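Local atomic coordinates of Cif-like 1 wild-type (Burkholderia cenocepacia, PDB entry 7JQX), a protein that probably hydrolyses epoxides, as a Cif-like enzyme of the alpha/beta-hydrolase fold that assembles as an octamer. Residues R65-A70 against F293-L298; Y190-Y195 against L203-I208. All coordinates share one frame; numbering follows the deposited sequence.

Contact 1: R65-A70 against F293-L298; sequences RHVMPA and FLTRQL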
ATOM      1  N   ARG A  65      -5.380  34.566   6.363  1.00 30.52           N
ATOM      2  CA  ARG A  65      -6.816  34.633   6.630  1.00 30.22           C
ATOM      3  C   ARG A  65      -7.184  35.602   7.760  1.00 35.36           C
ATOM      4  O   ARG A  65      -8.262  36.210   7.723  1.00 34.06           O
ATOM      5  CB  ARG A  65      -7.338  33.226   6.930  1.00 31.88           C
ATOM      6  CG  ARG A  65      -6.718  32.594   8.185  1.00 34.88           C
ATOM      7  CD  ARG A  65      -6.786  31.061   8.172  1.00 36.54           C
ATOM      8  NE  ARG A  65      -6.155  30.466   9.352  1.00 35.65           N
ATOM      9  CZ  ARG A  65      -4.856  30.171   9.444  1.00 37.35           C
ATOM     10  NH1 ARG A  65      -4.048  30.421   8.416  1.00 38.44           N
ATOM     11  NH2 ARG A  65      -4.360  29.625  10.555  1.00 35.13           N
ATOM     12  N   HIS A  66      -6.345  35.724   8.797  1.00 33.45           N
ATOM     13  CA  HIS A  66      -6.660  36.608   9.919  1.00 34.27           C
ATOM     14  C   HIS A  66      -6.136  38.024   9.727  1.00 37.09           C
ATOM     15  O   HIS A  66      -6.312  38.857  10.620  1.00 38.83           O
ATOM     16  CB  HIS A  66      -6.103  36.067  11.236  1.00 34.96           C
ATOM     17  CG  HIS A  66      -6.645  34.727  11.625  1.00 37.45           C
ATOM     18  ND1 HIS A  66      -7.958  34.529  11.994  1.00 37.31           N
ATOM     19  CD2 HIS A  66      -6.039  33.516  11.714  1.00 38.95           C
ATOM     20  CE1 HIS A  66      -8.140  33.248  12.285  1.00 41.13           C
ATOM     21  NE2 HIS A  66      -6.994  32.613  12.120  1.00 38.22           N
ATOM     22  N   VAL A  67      -5.440  38.300   8.630  1.00 35.49           N
ATOM     23  CA  VAL A  67      -4.896  39.629   8.395  1.00 34.14           C
ATOM     24  C   VAL A  67      -5.752  40.324   7.345  1.00 35.68           C
ATOM     25  O   VAL A  67      -5.964  41.541   7.406  1.00 34.57           O
ATOM     26  CB  VAL A  67      -3.434  39.549   7.925  1.00 36.01           C
ATOM     27  CG1 VAL A  67      -2.963  40.902   7.375  1.00 34.03           C
ATOM     28  CG2 VAL A  67      -2.529  39.043   9.059  1.00 33.65           C
ATOM     29  N   MET A  68      -6.283  39.541   6.405  1.00 31.52           N
ATOM     30  CA  MET A  68      -6.993  40.132   5.274  1.00 34.43           C
ATOM     31  C   MET A  68      -8.238  40.934   5.658  1.00 34.93           C
ATOM     32  O   MET A  68      -8.447  42.012   5.071  1.00 32.42           O
ATOM     33  CB  MET A  68      -7.342  39.031   4.263  1.00 31.93           C
ATOM     34  CG  MET A  68      -6.123  38.402   3.568  1.00 33.35           C
ATOM     35  SD  MET A  68      -6.472  36.797   2.825  1.00 31.89           S
ATOM     36  CE  MET A  68      -7.497  37.277   1.441  1.00 28.73           C
ATOM     37  N   PRO A  69      -9.113  40.486   6.584  1.00 33.07           N
ATOM     38  CA  PRO A  69     -10.296  41.306   6.912  1.00 35.28           C
ATOM     39  C   PRO A  69      -9.954  42.660   7.490  1.00 35.40           C
ATOM     40  O   PRO A  69     -10.564  43.652   7.088  1.00 38.55           O
ATOM     41  CB  PRO A  69     -11.073  40.434   7.915  1.00 37.37           C
ATOM     42  CG  PRO A  69     -10.628  39.029   7.574  1.00 36.72           C
ATOM     43  CD  PRO A  69      -9.154  39.210   7.311  1.00 33.06           C
ATOM     44  N   ALA A  70      -8.998  42.731   8.424  1.00 34.99           N
ATOM     45  CA  ALA A  70      -8.616  44.019   8.995  1.00 33.71           C
ATOM     46  C   ALA A  70      -8.063  44.958   7.926  1.00 37.43           C
ATOM     47  O   ALA A  70      -8.297  46.170   7.974  1.00 39.86           O
ATOM     48  CB  ALA A  70      -7.591  43.829  10.112  1.00 31.83           C
ATOM     49  N   PHE A 293      -0.722  41.150  16.364  1.00 40.50           N
ATOM     50  CA  PHE A 293       0.480  41.967  16.319  1.00 40.21           C
ATOM     51  C   PHE A 293       0.805  42.353  14.885  1.00 40.88           C
ATOM     52  O   PHE A 293       1.182  43.500  14.603  1.00 41.40           O
ATOM     53  CB  PHE A 293       1.635  41.201  16.972  1.00 43.93           C
ATOM     54  CG  PHE A 293       2.985  41.850  16.817  1.00 42.91           C
ATOM     55  CD1 PHE A 293       3.769  41.596  15.694  1.00 39.88           C
ATOM     56  CD2 PHE A 293       3.483  42.687  17.805  1.00 42.47           C
ATOM     57  CE1 PHE A 293       5.014  42.188  15.551  1.00 43.19           C
ATOM     58  CE2 PHE A 293       4.729  43.274  17.670  1.00 44.54           C
ATOM     59  CZ  PHE A 293       5.494  43.024  16.542  1.00 45.26           C
ATOM     60  N   LEU A 294       0.659  41.405  13.963  1.00 38.12           N
ATOM     61  CA  LEU A 294       1.004  41.663  12.571  1.00 37.74           C
ATOM     62  C   LEU A 294       0.125  42.759  11.974  1.00 36.53           C
ATOM     63  O   LEU A 294       0.631  43.673  11.318  1.00 40.32           O
ATOM     64  CB  LEU A 294       0.903  40.370  11.755  1.00 36.64           C
ATOM     65  CG  LEU A 294       1.077  40.480  10.239  1.00 31.07           C
ATOM     66  CD1 LEU A 294       2.347  41.222   9.926  1.00 32.11           C
ATOM     67  CD2 LEU A 294       1.102  39.116   9.601  1.00 31.67           C
ATOM     68  N   THR A 295      -1.196  42.671  12.155  1.00 35.68           N
ATOM     69  CA  THR A 295      -2.086  43.657  11.533  1.00 38.73           C
ATOM     70  C   THR A 295      -1.871  45.052  12.102  1.00 35.33           C
ATOM     71  O   THR A 295      -1.909  46.033  11.358  1.00 38.78           O
ATOM     72  CB  THR A 295      -3.562  43.274  11.673  1.00 36.01           C
ATOM     73  OG1 THR A 295      -3.926  43.266  13.054  1.00 46.15           O
ATOM     74  CG2 THR A 295      -3.838  41.931  11.054  1.00 31.43           C
ATOM     75  N   ARG A 296      -1.688  45.165  13.420  1.00 35.69           N
ATOM     76  CA  ARG A 296      -1.420  46.477  14.014  1.00 43.58           C
ATOM     77  C   ARG A 296      -0.147  47.095  13.434  1.00 40.43           C
ATOM     78  O   ARG A 296      -0.135  48.266  13.039  1.00 44.10           O
ATOM     79  CB  ARG A 296      -1.321  46.366  15.535  1.00 39.29           C
ATOM     80  CG  ARG A 296      -0.919  47.653  16.223  1.00 41.05           C
ATOM     81  CD  ARG A 296      -0.781  47.465  17.730  1.00 56.93           C
ATOM     82  NE  ARG A 296      -1.334  46.189  18.199  1.00 61.98           N
ATOM     83  CZ  ARG A 296      -0.610  45.202  18.739  1.00 67.08           C
ATOM     84  NH1 ARG A 296       0.711  45.333  18.887  1.00 68.17           N
ATOM     85  NH2 ARG A 296      -1.204  44.074  19.130  1.00 63.41           N
ATOM     86  N   GLN A 297       0.928  46.315  13.355  1.00 39.74           N
ATOM     87  CA  GLN A 297       2.155  46.805  12.729  1.00 37.06           C
ATOM     88  C   GLN A 297       1.924  47.231  11.271  1.00 40.24           C
ATOM     89  O   GLN A 297       2.447  48.264  10.832  1.00 38.22           O
ATOM     90  CB  GLN A 297       3.240  45.728  12.814  1.00 39.76           C
ATOM     91  CG  GLN A 297       3.790  45.496  14.230  1.00 40.67           C
ATOM     92  CD  GLN A 297       4.677  46.633  14.692  1.00 39.87           C
ATOM     93  OE1 GLN A 297       5.322  47.292  13.882  1.00 48.24           O
ATOM     94  NE2 GLN A 297       4.712  46.871  15.997  1.00 43.63           N
ATOM     95  N   LEU A 298       1.166  46.442  10.493  1.00 37.53           N
ATOM     96  CA  LEU A 298       0.961  46.784   9.083  1.00 40.24           C
ATOM     97  C   LEU A 298       0.096  48.031   8.923  1.00 40.92           C
ATOM     98  O   LEU A 298       0.336  48.860   8.036  1.00 40.42           O
ATOM     99  CB  LEU A 298       0.317  45.622   8.321  1.00 39.77           C
ATOM    100  CG  LEU A 298       1.099  44.318   8.146  1.00 39.78           C
ATOM    101  CD1 LEU A 298       0.296  43.339   7.316  1.00 35.36           C
ATOM    102  CD2 LEU A 298       2.462  44.588   7.521  1.00 35.68           C
TER
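The turn leading into helix 68-73 packs on the C-terminal helix 291-303 of the alpha/beta-hydrolase core, Val67 lying against Leu294, Thr295 and Leu298. The backbones come closest at Val67 and Thr295, with CA atoms 5.8 Å apart. Val67 uses both its methyls. CG2 meets Leu294 CD2 at 3.7 Å, while CG1 reaches Leu298 CD1 at 4.1 Å, and both leucines cross the valine at about a right angle. Thr295 and Val67 slide past each other in opposite directions, the threonine methyl coming from the backbone side of the valine, with Thr295 CG2 3.7 Å from Val67 CA and equally near Val67 CG2. Thr295 can serve this apolar seam because OG1, set between its backbone N and carbonyl carbon (chi1 64°), hydrogen-bonds to Ala292 O in its own helix, while CG2, anti to the carbonyl carbon, faces the partner. The same methyl also lies 4.3 Å from Ala70 CB, in the first turn of helix 68-73. No hydrogen bond joins the segments. Beyond the seam, Met68 leads to Val78 and Ala80 of strand 77-82, and Phe293 and Gln297 rest on strand 274-279, so each helix is also packed against the central sheet.

Contact 2: Y190-Y195 against L203-I208; sequences YILDFY and LSNDDI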
ATOM      1  N   TYR A 190       4.727  15.010   7.106  1.00 35.21           N
ATOM      2  CA  TYR A 190       5.937  15.799   6.917  1.00 34.91           C
ATOM      3  C   TYR A 190       5.689  17.274   7.216  1.00 37.04           C
ATOM      4  O   TYR A 190       6.475  17.914   7.928  1.00 30.55           O
ATOM      5  CB  TYR A 190       6.443  15.625   5.488  1.00 31.30           C
ATOM      6  CG  TYR A 190       7.750  16.316   5.183  1.00 36.12           C
ATOM      7  CD1 TYR A 190       8.964  15.778   5.601  1.00 37.00           C
ATOM      8  CD2 TYR A 190       7.772  17.496   4.459  1.00 34.12           C
ATOM      9  CE1 TYR A 190      10.169  16.409   5.299  1.00 35.09           C
ATOM     10  CE2 TYR A 190       8.950  18.127   4.157  1.00 35.67           C
ATOM     11  CZ  TYR A 190      10.150  17.584   4.582  1.00 34.05           C
ATOM     12  OH  TYR A 190      11.321  18.225   4.266  1.00 39.15           O
ATOM     13  N   ILE A 191       4.593  17.823   6.682  1.00 32.47           N
ATOM     14  CA  ILE A 191       4.353  19.252   6.806  1.00 30.36           C
ATOM     15  C   ILE A 191       3.869  19.621   8.197  1.00 32.69           C
ATOM     16  O   ILE A 191       4.227  20.681   8.706  1.00 34.86           O
ATOM     17  CB  ILE A 191       3.394  19.725   5.705  1.00 33.29           C
ATOM     18  CG1 ILE A 191       4.185  19.864   4.400  1.00 27.96           C
ATOM     19  CG2 ILE A 191       2.665  21.046   6.108  1.00 31.11           C
ATOM     20  CD1 ILE A 191       3.322  19.900   3.148  1.00 31.67           C
ATOM     21  N   LEU A 192       3.114  18.781   8.850  1.00 31.60           N
ATOM     22  CA  LEU A 192       2.720  19.072  10.195  1.00 33.06           C
ATOM     23  C   LEU A 192       3.943  19.095  11.087  1.00 35.22           C
ATOM     24  O   LEU A 192       4.075  19.941  11.895  1.00 34.70           O
ATOM     25  CB  LEU A 192       1.758  18.043  10.719  1.00 35.63           C
ATOM     26  CG  LEU A 192       0.262  18.152  10.605  1.00 41.71           C
ATOM     27  CD1 LEU A 192      -0.248  19.134  11.587  1.00 41.75           C
ATOM     28  CD2 LEU A 192      -0.158  18.580   9.241  1.00 42.33           C
ATOM     29  N   ASP A 193       4.818  18.114  10.968  1.00 36.09           N
ATOM     30  CA  ASP A 193       6.038  18.094  11.771  1.00 32.30           C
ATOM     31  C   ASP A 193       6.866  19.352  11.525  1.00 33.11           C
ATOM     32  O   ASP A 193       7.353  19.983  12.464  1.00 35.21           O
ATOM     33  CB  ASP A 193       6.849  16.835  11.460  1.00 33.61           C
ATOM     34  CG  ASP A 193       7.965  16.604  12.465  1.00 40.09           C
ATOM     35  OD1 ASP A 193       7.704  15.943  13.488  1.00 42.44           O
ATOM     36  OD2 ASP A 193       9.092  17.109  12.247  1.00 37.97           O
ATOM     37  N   PHE A 194       7.035  19.718  10.253  1.00 34.21           N
ATOM     38  CA  PHE A 194       7.726  20.950   9.883  1.00 36.00           C
ATOM     39  C   PHE A 194       7.080  22.179  10.533  1.00 36.44           C
ATOM     40  O   PHE A 194       7.772  23.057  11.054  1.00 35.60           O
ATOM     41  CB  PHE A 194       7.724  21.068   8.361  1.00 35.18           C
ATOM     42  CG  PHE A 194       8.639  22.118   7.830  1.00 35.97           C
ATOM     43  CD1 PHE A 194       8.262  23.460   7.837  1.00 35.69           C
ATOM     44  CD2 PHE A 194       9.858  21.772   7.279  1.00 35.21           C
ATOM     45  CE1 PHE A 194       9.111  24.443   7.335  1.00 38.73           C
ATOM     46  CE2 PHE A 194      10.718  22.750   6.767  1.00 34.39           C
ATOM     47  CZ  PHE A 194      10.352  24.074   6.789  1.00 34.06           C
ATOM     48  N   TYR A 195       5.788  22.264  10.498  1.00 32.90           N
ATOM     49  CA  TYR A 195       5.145  23.403  11.048  1.00 36.22           C
ATOM     50  C   TYR A 195       5.241  23.523  12.553  1.00 35.56           C
ATOM     51  O   TYR A 195       5.545  24.552  13.067  1.00 34.66           O
ATOM     52  CB  TYR A 195       3.690  23.374  10.630  1.00 33.84           C
ATOM     53  CG  TYR A 195       3.233  24.600   9.942  1.00 38.27           C
ATOM     54  CD1 TYR A 195       3.286  24.705   8.592  1.00 45.24           C
ATOM     55  CD2 TYR A 195       2.768  25.660  10.649  1.00 38.35           C
ATOM     56  CE1 TYR A 195       2.879  25.828   7.954  1.00 50.45           C
ATOM     57  CE2 TYR A 195       2.352  26.786  10.025  1.00 42.68           C
ATOM     58  CZ  TYR A 195       2.419  26.862   8.675  1.00 45.84           C
ATOM     59  OH  TYR A 195       2.003  27.986   8.057  1.00 53.25           O
ATOM     60  N   LEU A 203      -1.018  25.862  17.291  1.00 34.05           N
ATOM     61  CA  LEU A 203      -1.893  25.956  16.130  1.00 38.22           C
ATOM     62  C   LEU A 203      -2.843  24.767  16.079  1.00 37.45           C
ATOM     63  O   LEU A 203      -2.637  23.755  16.749  1.00 38.69           O
ATOM     64  CB  LEU A 203      -1.068  26.008  14.843  1.00 33.12           C
ATOM     65  CG  LEU A 203      -0.023  27.132  14.849  1.00 35.06           C
ATOM     66  CD1 LEU A 203       0.833  27.140  13.597  1.00 27.19           C
ATOM     67  CD2 LEU A 203      -0.709  28.484  15.033  1.00 34.82           C
ATOM     68  N   SER A 204      -3.896  24.896  15.276  1.00 37.55           N
ATOM     69  CA  SER A 204      -4.841  23.798  15.100  1.00 35.26           C
ATOM     70  C   SER A 204      -4.384  22.892  13.965  1.00 36.35           C
ATOM     71  O   SER A 204      -3.998  23.369  12.894  1.00 36.37           O
ATOM     72  CB  SER A 204      -6.243  24.315  14.795  1.00 38.73           C
ATOM     73  OG  SER A 204      -7.079  23.226  14.447  1.00 41.60           O
ATOM     74  N   ASN A 205      -4.439  21.579  14.200  1.00 34.76           N
ATOM     75  CA  ASN A 205      -4.055  20.648  13.142  1.00 39.97           C
ATOM     76  C   ASN A 205      -4.903  20.861  11.895  1.00 36.77           C
ATOM     77  O   ASN A 205      -4.418  20.660  10.779  1.00 34.78           O
ATOM     78  CB  ASN A 205      -4.194  19.197  13.600  1.00 34.69           C
ATOM     79  CG  ASN A 205      -3.180  18.805  14.655  1.00 40.96           C
ATOM     80  OD1 ASN A 205      -2.178  19.491  14.883  1.00 38.33           O
ATOM     81  ND2 ASN A 205      -3.443  17.683  15.314  1.00 43.88           N
ATOM     82  N   ASP A 206      -6.176  21.235  12.068  1.00 33.15           N
ATOM     83  CA  ASP A 206      -7.041  21.449  10.913  1.00 34.98           C
ATOM     84  C   ASP A 206      -6.530  22.584  10.034  1.00 36.37           C
ATOM     85  O   ASP A 206      -6.633  22.510   8.806  1.00 34.17           O
ATOM     86  CB  ASP A 206      -8.468  21.746  11.367  1.00 41.85           C
ATOM     87  CG  ASP A 206      -9.114  20.568  12.099  1.00 45.24           C
ATOM     88  OD1 ASP A 206      -8.583  19.442  12.017  1.00 42.01           O
ATOM     89  OD2 ASP A 206     -10.151  20.776  12.767  1.00 47.51           O
ATOM     90  N   ASP A 207      -5.949  23.627  10.631  1.00 32.93           N
ATOM     91  CA  ASP A 207      -5.459  24.720   9.803  1.00 35.82           C
ATOM     92  C   ASP A 207      -4.195  24.312   9.073  1.00 36.42           C
ATOM     93  O   ASP A 207      -4.071  24.564   7.872  1.00 35.15           O
ATOM     94  CB  ASP A 207      -5.190  25.958  10.651  1.00 32.30           C
ATOM     95  CG  ASP A 207      -6.460  26.702  11.030  1.00 36.46           C
ATOM     96  OD1 ASP A 207      -7.474  26.594  10.301  1.00 31.57           O
ATOM     97  OD2 ASP A 207      -6.437  27.392  12.080  1.00 35.12           O
ATOM     98  N   ILE A 208      -3.277  23.620   9.762  1.00 36.84           N
ATOM     99  CA  ILE A 208      -2.056  23.161   9.099  1.00 37.58           C
ATOM    100  C   ILE A 208      -2.381  22.153   8.005  1.00 35.63           C
ATOM    101  O   ILE A 208      -1.722  22.134   6.960  1.00 35.19           O
ATOM    102  CB  ILE A 208      -1.060  22.573  10.114  1.00 36.17           C
ATOM    103  CG1 ILE A 208      -0.735  23.587  11.220  1.00 36.54           C
ATOM    104  CG2 ILE A 208       0.218  22.158   9.391  1.00 35.17           C
ATOM    105  CD1 ILE A 208       0.002  22.969  12.409  1.00 32.27           C
TER
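Leu192, in the middle of helix 187-198, faces Ile208 in the first turn of helix 205-215, their CA atoms 6.4 Å apart, so that two helices consecutive in the chain pack closely across a short connection. Ile208 is the hub. With CG1 beside the backbone N (chi1 -56°), its CG2 methyl stands anti to that nitrogen and is directed at the other helix, where it touches three residues. Leu192 CD2 is the nearest at 3.6 Å, Tyr195 CB follows at 3.9 Å, and Ile191 CG2 lies farther off at 4.2 Å. Leu192 crosses the isoleucine obliquely and lays both methyls against it, CD2 on CG2 and CD1 3.8 Å from Ile208 CB and CG2 alike. The same CD1 approaches the amide oxygen of Asn205, an atom whose hydrogen bond goes to Lys196 NZ.

On the Leu203 side, Tyr195 completes the contact. Leu203 comes to the ring at its edge, near the ring plane, with CD1 3.8 Å from Tyr195 CD2, whereas Ile208 CG2 approaches the ring obliquely. Immediately after Leu203, Ser204 is the N-cap of helix 205-215, its OG accepting a bent bond from Asp206 N (3.2 Å, 137°).

Tyr195 carries its polar end beyond the seam, where OH hydrogen-bonds to Asp288 and Gln59 while its ring stacks with Trp285. Leu203 O also makes a weak hydrogen bond to Arg28 of a third subunit, which places this turn near an interface of the octamer. Since no hydrogen bond crosses between the segments, their mutual hold is one of methyl and ring packing. Tyr195 OH and Asn205 OD1 find their partners outside the two segments, and the hydroxyl's position is set jointly by the apolar packing, the Trp285 stack and its own hydrogen bonds.

Contacts 1 and 2 have centres about 21 Å apart and lie in different parts of the fold. Contact 1 joins the start of helix 68-73 and the turn before it to the last helix, 291-303, both packed on the sheet. Contact 2, between helices 187-198 and 205-215, lies in the sequence separating those partners, within the helical region inserted between strands 140-146 and 250-255, which is the cap in enzymes of this fold. Asp288 connects the two: one carboxylate oxygen forms a salt bridge with Arg65, the other a hydrogen bond with Tyr195. Arg65 also makes a long, weak ion pair with Asp207. Core and cap are thus tied by polar bonds, although each contact is itself apolar.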